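PDB 3SKV: SsfX3, which transfers a salicylyl group in a tetracycline biosynthetic pathway of Streptomyces, probably by means of its GDSL/SGNH hydrolase-like domain. Local coordinates for residues A[118-122]-A[132-137]; A[94-100]-A[140-146]; A[41-47]-A[84-89]. The protein carries 1 engineered substitution. One frame throughout, in Å; residues are numbered along the deposited sequence.

From the N terminus, contact 3 comes first: 84-89 returns to pair with 41-47, closing a loop of 36 residues before the other two contacts open. The chain then runs into 94-100, the first half of contact 2, whose partner 140-146 arrives only after 39 further residues. Contact 1 lies inside that loop, where 118-122 and 132-137 form a hairpin. Nothing crosses: contact 1 nests in contact 2, and contact 3 stands in series with both. Contacts 1 and 3 belong to one antiparallel sheet and contact 2 to another, and contacts 1 and 2 touch where the two sheets of the jelly roll pack together.

Contact 1 (A[118-122]-A[132-137]); sequences PALLD and TVELKL
Ala119 and Leu135 meet at the apolar centre, their CB atoms 3.8 Å apart. The same methyl of Ala119 also receives CD2 of Leu137 at 3.9 Å; with two leucines converging on it, the short side chain of alanine fits well. Leu135 carries CG anti to its carbonyl carbon (chi1 -62°), which leans the branch back toward Leu121 and brings Leu135 CD2 to 4.0 Å from Leu121 CB. Val133 lies on the same sheet face, directly across from Leu121, and its branched side chain suits an extended strand.

The other face is mixed. Leu120 and Glu134 run side by side, with Leu120 CD2 3.7 Å from Glu134 CG, so the glutamate lends its aliphatic stem to the leucine although the residue as a whole is exposed. Leu120 also meets the CG2 methyl of Thr132.

Between the faces, the backbones are joined as an antiparallel hairpin. Leu121 and Val133 exchange two bonds, the shorter from Val133 N to Leu121 O at 2.8 Å, and Leu135 N adds a nearly straight bond to Ala119 O. At the polar edge Thr132 OG1 donates to Asp122 OD1 over 3.1 Å, arriving 46° out of the carboxylate plane. The other oxygen, OD2, is bonded to the hydroxyls of Ser203 and Ser205, so both oxygens of this buried aspartate have donors.

Strand 153-158 pairs with 120-125 as well, Asp122 bonding to Trp158 through the backbone, while Leu121 and Leu135 pack against Leu143 of strand 141-145 and Phe165 of strand 164-172 in the facing sheet.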
loop_
_atom_site.group_PDB
_atom_site.type_symbol
_atom_site.label_atom_id
_atom_site.label_comp_id
_atom_site.label_asym_id
_atom_site.label_seq_id
_atom_site.Cartn_x
_atom_site.Cartn_y
_atom_site.Cartn_z
ATOM N N PRO A 118 13.164 -2.195 -11.474
ATOM C CA PRO A 118 12.756 -1.101 -12.391
ATOM C C PRO A 118 11.728 -0.116 -11.832
ATOM O O PRO A 118 10.712 -0.523 -11.252
ATOM C CB PRO A 118 12.211 -1.844 -13.620
ATOM C CG PRO A 118 11.812 -3.196 -13.101
ATOM C CD PRO A 118 12.844 -3.518 -12.054
ATOM N N ALA A 119 12.010 1.186 -12.004
ATOM C CA ALA A 119 11.153 2.277 -11.532
ATOM C C ALA A 119 10.013 2.513 -12.529
ATOM O O ALA A 119 10.217 3.100 -13.596
ATOM C CB ALA A 119 11.978 3.537 -11.344
ATOM N N LEU A 120 8.822 1.995 -12.197
ATOM C CA LEU A 120 7.652 2.104 -13.070
ATOM C C LEU A 120 6.548 2.968 -12.486
ATOM O O LEU A 120 6.389 3.056 -11.274
ATOM C CB LEU A 120 7.101 0.720 -13.494
ATOM C CG LEU A 120 8.084 -0.284 -14.165
ATOM C CD1 LEU A 120 7.477 -1.673 -14.215
ATOM C CD2 LEU A 120 8.527 0.187 -15.577
ATOM N N LEU A 121 5.807 3.611 -13.375
ATOM C CA LEU A 121 4.681 4.478 -13.122
ATOM C C LEU A 121 3.621 3.944 -14.080
ATOM O O LEU A 121 3.895 3.733 -15.268
ATOM C CB LEU A 121 5.101 5.934 -13.478
ATOM C CG LEU A 121 4.139 7.174 -13.425
ATOM C CD1 LEU A 121 2.850 7.005 -14.178
ATOM C CD2 LEU A 121 4.049 7.805 -12.081
ATOM N N ASP A 122 2.423 3.680 -13.556
ATOM C CA ASP A 122 1.329 3.202 -14.383
ATOM C C ASP A 122 0.368 4.315 -14.667
ATOM O O ASP A 122 0.082 5.131 -13.786
ATOM C CB ASP A 122 0.595 2.027 -13.731
ATOM C CG ASP A 122 1.301 0.686 -13.879
ATOM O OD1 ASP A 122 2.306 0.619 -14.630
ATOM O OD2 ASP A 122 0.842 -0.304 -13.252
ATOM N N THR A 132 2.729 1.805 -19.095
ATOM C CA THR A 132 3.676 1.572 -18.012
ATOM C C THR A 132 4.871 2.409 -18.466
ATOM O O THR A 132 5.310 2.264 -19.595
ATOM C CB THR A 132 3.931 0.080 -17.769
ATOM O OG1 THR A 132 2.692 -0.566 -17.476
ATOM C CG2 THR A 132 4.849 -0.166 -16.586
ATOM N N VAL A 133 5.304 3.360 -17.640
ATOM C CA VAL A 133 6.374 4.317 -17.944
ATOM C C VAL A 133 7.595 3.999 -17.089
ATOM O O VAL A 133 7.466 3.840 -15.875
ATOM C CB VAL A 133 5.875 5.785 -17.702
ATOM C CG1 VAL A 133 6.888 6.835 -18.160
ATOM C CG2 VAL A 133 4.530 6.036 -18.371
ATOM N N GLU A 134 8.787 3.941 -17.717
ATOM C CA GLU A 134 10.033 3.691 -16.984
ATOM C C GLU A 134 10.557 5.037 -16.508
ATOM O O GLU A 134 10.745 5.939 -17.327
ATOM C CB GLU A 134 11.083 2.969 -17.851
ATOM C CG GLU A 134 10.674 1.571 -18.286
ATOM C CD GLU A 134 11.628 0.900 -19.253
ATOM O OE1 GLU A 134 11.745 1.378 -20.406
ATOM O OE2 GLU A 134 12.229 -0.130 -18.869
ATOM N N LEU A 135 10.766 5.185 -15.196
ATOM C CA LEU A 135 11.224 6.445 -14.609
ATOM C C LEU A 135 12.748 6.617 -14.536
ATOM O O LEU A 135 13.482 5.648 -14.315
ATOM C CB LEU A 135 10.646 6.608 -13.185
ATOM C CG LEU A 135 9.129 6.680 -13.013
ATOM C CD1 LEU A 135 8.789 6.694 -11.561
ATOM C CD2 LEU A 135 8.545 7.911 -13.662
ATOM N N LYS A 136 13.199 7.879 -14.633
ATOM C CA LYS A 136 14.593 8.266 -14.456
ATOM C C LYS A 136 14.789 8.555 -12.956
ATOM O O LYS A 136 13.966 9.240 -12.351
ATOM C CB LYS A 136 14.928 9.504 -15.312
ATOM C CG LYS A 136 16.378 9.523 -15.738
ATOM C CD LYS A 136 17.004 10.913 -15.715
ATOM C CE LYS A 136 18.523 10.877 -15.678
ATOM N NZ LYS A 136 19.071 10.286 -14.414
ATOM N N LEU A 137 15.853 8.020 -12.356
ATOM C CA LEU A 137 16.111 8.202 -10.916
ATOM C C LEU A 137 17.015 9.365 -10.581
ATOM O O LEU A 137 17.916 9.682 -11.361
ATOM C CB LEU A 137 16.714 6.925 -10.290
ATOM C CG LEU A 137 15.817 5.705 -10.179
ATOM C CD1 LEU A 137 16.404 4.717 -9.211
ATOM C CD2 LEU A 137 14.411 6.083 -9.742
#

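Contact 2 (A[94-100]-A[140-146]); sequences PWLAVRY and DAELHVD
Asp140 meets Arg99 in a side-on salt bridge: OD1 of the aspartate accepts from Arg99 NE at 2.9 Å and OD2 from Arg99 NH2 at 2.7 Å. Each oxygen uses its syn lone pair, and carboxylate and guanidinium lie nearly coplanar, 11° apart. The arginine chain is extended from CG to NE, which carries its head across to Asp140. A methionine in place of Arg99 would probably leave the Asp140 carboxylate without its paired donors and free to turn.

Ala141 places its CB over one face of the Tyr100 ring, 3.6 Å from CZ, a CH-pi contact; the methyl of alanine is small enough to lie against the ring while the backbones of the two residues pair. Tyr100 OH bonds to the backbone N of Lys136, and Phe165 meets the ring as well.

Glu142 turns to the opposite sheet face, where Arg171 takes its OE1 in a salt bridge. Here the chain is at the margin of a four-stranded antiparallel sheet of the jelly roll: 141-145 is an outermost strand, paired with 96-103, which bonds on its other side to 164-172.

Leu143 points back into the interior. Its CB lies 3.6 Å from Tyr100 CE1, and its CD2 touches both Val98 CB and Leu96 CD1, apolar branches filling the space between the sheets. The backbone bond from Leu143 N to Val98 O is almost perfectly straight, 179° at the hydrogen.

His144, whose CG stands opposite the backbone N (chi1 -176°), sends CE1 to 3.4 Å from Trp95 CE3; the two rings are near parallel but barely overlap. Val145 exchanges two backbone bonds with Leu96, and at Asp146 the carboxylate OD1 comes 3.6 Å from Trp95 CB.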
loop_
_atom_site.group_PDB
_atom_site.type_symbol
_atom_site.label_atom_id
_atom_site.label_comp_id
_atom_site.label_asym_id
_atom_site.label_seq_id
_atom_site.Cartn_x
_atom_site.Cartn_y
_atom_site.Cartn_z
ATOM N N PRO A 94 -5.360 14.418 -25.161
ATOM C CA PRO A 94 -4.848 13.145 -25.706
ATOM C C PRO A 94 -3.442 12.805 -25.174
ATOM O O PRO A 94 -2.921 11.725 -25.454
ATOM C CB PRO A 94 -4.865 13.390 -27.215
ATOM C CG PRO A 94 -4.593 14.847 -27.344
ATOM C CD PRO A 94 -5.236 15.517 -26.151
ATOM N N TRP A 95 -2.823 13.730 -24.412
ATOM C CA TRP A 95 -1.487 13.518 -23.841
ATOM C C TRP A 95 -1.320 14.152 -22.465
ATOM O O TRP A 95 -2.078 15.047 -22.084
ATOM C CB TRP A 95 -0.372 13.989 -24.801
ATOM C CG TRP A 95 -0.361 15.457 -25.093
ATOM C CD1 TRP A 95 -1.018 16.095 -26.099
ATOM C CD2 TRP A 95 0.333 16.478 -24.354
ATOM N NE1 TRP A 95 -0.769 17.450 -26.041
ATOM C CE2 TRP A 95 0.050 17.714 -24.978
ATOM C CE3 TRP A 95 1.149 16.471 -23.203
ATOM C CZ2 TRP A 95 0.584 18.924 -24.520
ATOM C CZ3 TRP A 95 1.684 17.668 -22.754
ATOM C CH2 TRP A 95 1.399 18.878 -23.401
ATOM N N LEU A 96 -0.310 13.705 -21.726
ATOM C CA LEU A 96 0.041 14.292 -20.449
ATOM C C LEU A 96 1.513 14.277 -20.220
ATOM O O LEU A 96 2.228 13.374 -20.676
ATOM C CB LEU A 96 -0.768 13.762 -19.229
ATOM C CG LEU A 96 -0.481 12.394 -18.597
ATOM C CD1 LEU A 96 0.850 12.358 -17.811
ATOM C CD2 LEU A 96 -1.550 12.082 -17.608
ATOM N N ALA A 97 1.967 15.248 -19.469
ATOM C CA ALA A 97 3.383 15.351 -19.115
ATOM C C ALA A 97 3.487 15.670 -17.643
ATOM O O ALA A 97 2.671 16.426 -17.130
ATOM C CB ALA A 97 4.075 16.415 -19.957
ATOM N N VAL A 98 4.429 15.039 -16.950
ATOM C CA VAL A 98 4.667 15.252 -15.524
ATOM C C VAL A 98 6.151 15.529 -15.305
ATOM O O VAL A 98 6.992 14.759 -15.766
ATOM C CB VAL A 98 4.192 14.082 -14.625
ATOM C CG1 VAL A 98 4.472 14.380 -13.149
ATOM C CG2 VAL A 98 2.715 13.785 -14.825
ATOM N N ARG A 99 6.462 16.644 -14.624
ATOM C CA ARG A 99 7.802 17.020 -14.215
ATOM C C ARG A 99 7.975 16.420 -12.803
ATOM O O ARG A 99 7.222 16.743 -11.876
ATOM C CB ARG A 99 8.003 18.536 -14.237
ATOM C CG ARG A 99 9.450 18.886 -14.008
ATOM C CD ARG A 99 9.692 20.345 -14.224
ATOM N NE ARG A 99 10.959 20.732 -13.612
ATOM C CZ ARG A 99 11.201 21.932 -13.116
ATOM N NH1 ARG A 99 10.274 22.882 -13.176
ATOM N NH2 ARG A 99 12.370 22.199 -12.554
ATOM N N TYR A 100 8.935 15.505 -12.675
ATOM C CA TYR A 100 9.121 14.743 -11.458
ATOM C C TYR A 100 10.573 14.551 -11.053
ATOM O O TYR A 100 11.515 14.854 -11.797
ATOM C CB TYR A 100 8.453 13.345 -11.648
ATOM C CG TYR A 100 9.236 12.428 -12.573
ATOM C CD1 TYR A 100 9.092 12.510 -13.951
ATOM C CD2 TYR A 100 10.151 11.501 -12.066
ATOM C CE1 TYR A 100 9.835 11.692 -14.807
ATOM C CE2 TYR A 100 10.891 10.671 -12.912
ATOM C CZ TYR A 100 10.734 10.774 -14.283
ATOM O OH TYR A 100 11.463 9.958 -15.127
ATOM N N ASP A 140 15.802 15.733 -11.936
ATOM C CA ASP A 140 14.680 16.594 -12.268
ATOM C C ASP A 140 14.344 16.167 -13.715
ATOM O O ASP A 140 15.067 16.525 -14.648
ATOM C CB ASP A 140 15.126 18.068 -12.176
ATOM C CG ASP A 140 14.076 19.127 -12.495
ATOM O OD1 ASP A 140 12.984 18.762 -13.026
ATOM O OD2 ASP A 140 14.350 20.326 -12.241
ATOM N N ALA A 141 13.328 15.299 -13.873
ATOM C CA ALA A 141 12.976 14.704 -15.162
ATOM C C ALA A 141 11.545 14.981 -15.606
ATOM O O ALA A 141 10.727 15.492 -14.838
ATOM C CB ALA A 141 13.240 13.201 -15.124
ATOM N N GLU A 142 11.259 14.658 -16.868
ATOM C CA GLU A 142 9.949 14.852 -17.453
ATOM C C GLU A 142 9.470 13.586 -18.138
ATOM O O GLU A 142 10.157 12.996 -18.972
ATOM C CB GLU A 142 9.920 16.060 -18.391
ATOM C CG GLU A 142 8.535 16.681 -18.477
ATOM C CD GLU A 142 8.343 17.655 -19.623
ATOM O OE1 GLU A 142 7.929 17.203 -20.715
ATOM O OE2 GLU A 142 8.568 18.872 -19.426
ATOM N N LEU A 143 8.297 13.170 -17.744
ATOM C CA LEU A 143 7.576 11.983 -18.186
ATOM C C LEU A 143 6.580 12.488 -19.235
ATOM O O LEU A 143 5.936 13.512 -19.021
ATOM C CB LEU A 143 6.868 11.482 -16.909
ATOM C CG LEU A 143 5.767 10.465 -16.896
ATOM C CD1 LEU A 143 5.746 9.770 -15.528
ATOM C CD2 LEU A 143 4.408 11.136 -17.084
ATOM N N HIS A 144 6.486 11.813 -20.379
ATOM C CA HIS A 144 5.540 12.225 -21.403
ATOM C C HIS A 144 4.790 11.032 -21.908
ATOM O O HIS A 144 5.394 10.100 -22.438
ATOM C CB HIS A 144 6.196 13.028 -22.539
ATOM C CG HIS A 144 5.200 13.538 -23.534
ATOM N ND1 HIS A 144 4.727 14.840 -23.485
ATOM C CD2 HIS A 144 4.593 12.893 -24.558
ATOM C CE1 HIS A 144 3.864 14.949 -24.482
ATOM N NE2 HIS A 144 3.736 13.796 -25.144
ATOM N N VAL A 145 3.467 11.048 -21.712
ATOM C CA VAL A 145 2.570 9.984 -22.146
ATOM C C VAL A 145 1.701 10.574 -23.233
ATOM O O VAL A 145 0.846 11.418 -22.972
ATOM C CB VAL A 145 1.734 9.355 -20.991
ATOM C CG1 VAL A 145 0.913 8.166 -21.482
ATOM C CG2 VAL A 145 2.623 8.937 -19.841
ATOM N N ASP A 146 1.978 10.179 -24.463
ATOM C CA ASP A 146 1.211 10.644 -25.610
ATOM C C ASP A 146 0.339 9.499 -26.029
ATOM O O ASP A 146 0.519 8.384 -25.561
ATOM C CB ASP A 146 2.154 11.062 -26.758
ATOM C CG ASP A 146 1.590 12.073 -27.741
ATOM O OD1 ASP A 146 0.332 12.191 -27.836
ATOM O OD2 ASP A 146 2.399 12.719 -28.453
#

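Contact 3 (A[41-47]-A[84-89]). Engineered in segment 84-89: His88 (natural residue Cys).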
loop_
_atom_site.group_PDB
_atom_site.type_symbol
_atom_site.label_atom_id
_atom_site.label_comp_id
_atom_site.label_asym_id
_atom_site.label_seq_id
_atom_site.Cartn_x
_atom_site.Cartn_y
_atom_site.Cartn_z
ATOM N N ALA A 41 -8.458 20.592 -8.869
ATOM C CA ALA A 41 -9.043 19.513 -9.684
ATOM C C ALA A 41 -8.298 18.185 -9.454
ATOM O O ALA A 41 -8.858 17.128 -9.745
ATOM C CB ALA A 41 -9.056 19.883 -11.174
ATOM N N LEU A 42 -7.054 18.236 -8.913
ATOM C CA LEU A 42 -6.256 17.025 -8.630
ATOM C C LEU A 42 -6.616 16.406 -7.289
ATOM O O LEU A 42 -6.871 17.120 -6.312
ATOM C CB LEU A 42 -4.721 17.226 -8.734
ATOM C CG LEU A 42 -4.176 17.996 -9.969
ATOM C CD1 LEU A 42 -2.677 18.073 -9.950
ATOM C CD2 LEU A 42 -4.664 17.417 -11.291
ATOM N N THR A 43 -6.674 15.076 -7.272
ATOM C CA THR A 43 -6.955 14.250 -6.108
ATOM C C THR A 43 -5.824 13.230 -5.996
ATOM O O THR A 43 -5.526 12.525 -6.962
ATOM C CB THR A 43 -8.354 13.538 -6.229
ATOM O OG1 THR A 43 -9.391 14.480 -6.513
ATOM C CG2 THR A 43 -8.727 12.773 -4.972
ATOM N N TYR A 44 -5.209 13.154 -4.815
ATOM C CA TYR A 44 -4.177 12.178 -4.496
ATOM C C TYR A 44 -4.857 11.146 -3.630
ATOM O O TYR A 44 -5.386 11.461 -2.568
ATOM C CB TYR A 44 -2.987 12.798 -3.774
ATOM C CG TYR A 44 -2.214 13.769 -4.640
ATOM C CD1 TYR A 44 -2.627 15.099 -4.773
ATOM C CD2 TYR A 44 -1.077 13.362 -5.335
ATOM C CE1 TYR A 44 -1.941 15.987 -5.595
ATOM C CE2 TYR A 44 -0.366 14.254 -6.134
ATOM C CZ TYR A 44 -0.800 15.565 -6.256
ATOM O OH TYR A 44 -0.125 16.438 -7.069
ATOM N N ARG A 45 -4.949 9.939 -4.140
ATOM C CA ARG A 45 -5.579 8.876 -3.394
ATOM C C ARG A 45 -4.465 8.019 -2.825
ATOM O O ARG A 45 -3.398 7.890 -3.427
ATOM C CB ARG A 45 -6.570 8.092 -4.284
ATOM C CG ARG A 45 -7.603 9.000 -4.970
ATOM C CD ARG A 45 -9.035 8.676 -4.625
ATOM N NE ARG A 45 -9.991 9.330 -5.540
ATOM C CZ ARG A 45 -11.057 10.044 -5.166
ATOM N NH1 ARG A 45 -11.319 10.232 -3.878
ATOM N NH2 ARG A 45 -11.845 10.605 -6.078
ATOM N N GLY A 46 -4.682 7.504 -1.639
ATOM C CA GLY A 46 -3.664 6.700 -0.966
ATOM C C GLY A 46 -2.577 7.504 -0.280
ATOM O O GLY A 46 -1.613 6.916 0.236
ATOM N N ALA A 47 -2.711 8.850 -0.253
ATOM C CA ALA A 47 -1.745 9.720 0.465
ATOM C C ALA A 47 -2.415 10.304 1.720
ATOM O O ALA A 47 -3.590 10.664 1.685
ATOM C CB ALA A 47 -1.235 10.835 -0.439
ATOM N N GLY A 84 1.012 2.494 -3.387
ATOM C CA GLY A 84 -0.450 2.562 -3.359
ATOM C C GLY A 84 -0.977 3.978 -3.549
ATOM O O GLY A 84 -2.176 4.216 -3.424
ATOM N N VAL A 85 -0.080 4.934 -3.835
ATOM C CA VAL A 85 -0.476 6.330 -4.041
ATOM C C VAL A 85 -0.824 6.543 -5.514
ATOM O O VAL A 85 -0.097 6.095 -6.417
ATOM C CB VAL A 85 0.582 7.363 -3.533
ATOM C CG1 VAL A 85 0.143 8.816 -3.827
ATOM C CG2 VAL A 85 0.880 7.175 -2.045
ATOM N N ARG A 86 -1.944 7.223 -5.758
ATOM C CA ARG A 86 -2.318 7.567 -7.124
ATOM C C ARG A 86 -2.818 8.972 -7.302
ATOM O O ARG A 86 -3.335 9.563 -6.362
ATOM C CB ARG A 86 -3.119 6.482 -7.871
ATOM C CG ARG A 86 -4.338 6.050 -7.187
ATOM C CD ARG A 86 -4.218 4.731 -6.480
ATOM N NE ARG A 86 -5.534 4.515 -5.909
ATOM C CZ ARG A 86 -5.821 4.581 -4.626
ATOM N NH1 ARG A 86 -4.854 4.638 -3.728
ATOM N NH2 ARG A 86 -7.078 4.496 -4.224
ATOM N N LEU A 87 -2.536 9.555 -8.462
ATOM C CA LEU A 87 -2.982 10.887 -8.821
ATOM C C LEU A 87 -4.161 10.740 -9.813
ATOM O O LEU A 87 -4.020 10.093 -10.846
ATOM C CB LEU A 87 -1.816 11.718 -9.404
ATOM C CG LEU A 87 -2.198 13.109 -9.974
ATOM C CD1 LEU A 87 -2.729 14.042 -8.872
ATOM C CD2 LEU A 87 -1.021 13.762 -10.688
ATOM N N HIS A 88 -5.332 11.288 -9.458
ATOM C CA HIS A 88 -6.522 11.220 -10.299
ATOM C C HIS A 88 -6.857 12.591 -10.842
ATOM O O HIS A 88 -6.739 13.600 -10.135
ATOM C CB HIS A 88 -7.744 10.740 -9.501
ATOM C CG HIS A 88 -7.753 9.294 -9.119
ATOM N ND1 HIS A 88 -8.935 8.624 -8.957
ATOM C CD2 HIS A 88 -6.734 8.463 -8.804
ATOM C CE1 HIS A 88 -8.613 7.391 -8.586
ATOM N NE2 HIS A 88 -7.299 7.251 -8.465
ATOM N N LEU A 89 -7.311 12.618 -12.095
ATOM C CA LEU A 89 -7.777 13.818 -12.791
ATOM C C LEU A 89 -8.645 13.404 -13.956
ATOM O O LEU A 89 -8.392 12.369 -14.566
ATOM C CB LEU A 89 -6.639 14.775 -13.265
ATOM C CG LEU A 89 -5.571 14.193 -14.185
ATOM C CD1 LEU A 89 -5.867 14.520 -15.609
ATOM C CD2 LEU A 89 -4.213 14.750 -13.856
HETATM O O HOH W 1 -9.456 14.656 -9.150
#
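Thr43 and His88 form an antiparallel hydrogen-bonded pair in a strand pairing of the jelly roll, where 43-45 runs along one side of 86-91. His88 N gives a 2.8 Å bond to Thr43 O, while His88 O accepts twice, from Thr43 N and from a water. That water also donates to Ala41 O and accepts from Thr43 OG1 at 2.6 Å, so the hydroxyl at position 43 is satisfied just where the strand begins.

Arg45 and Arg86 exchange two further backbone bonds. Both terminal nitrogens of the Arg86 guanidinium have partners: NH1 donates to Gly84 O at 2.7 Å and to Leu220 O, and NH2 forms a salt bridge with Asp219; Trp158 adds a cation-pi contact. Arg45 CB lies over the centre of one guanidinium face, 3.6 Å from Arg86 CZ. Next in line, Gly46 has a positive phi of 80°, and a side chain there would strike Gly84 O.

His88 is an engineered substitution for cysteine. Its ND1 is bonded to Asp181 OD2, which also takes Arg45 NH2 in a salt bridge; the Arg45 chain bends at chi2 and sets CG over the imidazole face. On the apolar side, Leu42 meets Leu87 and Leu89, and Tyr44, whose OH bonds to Pro37 O, receives Leu87 CD1 over one ring face, 3.6 Å from Tyr44 CZ.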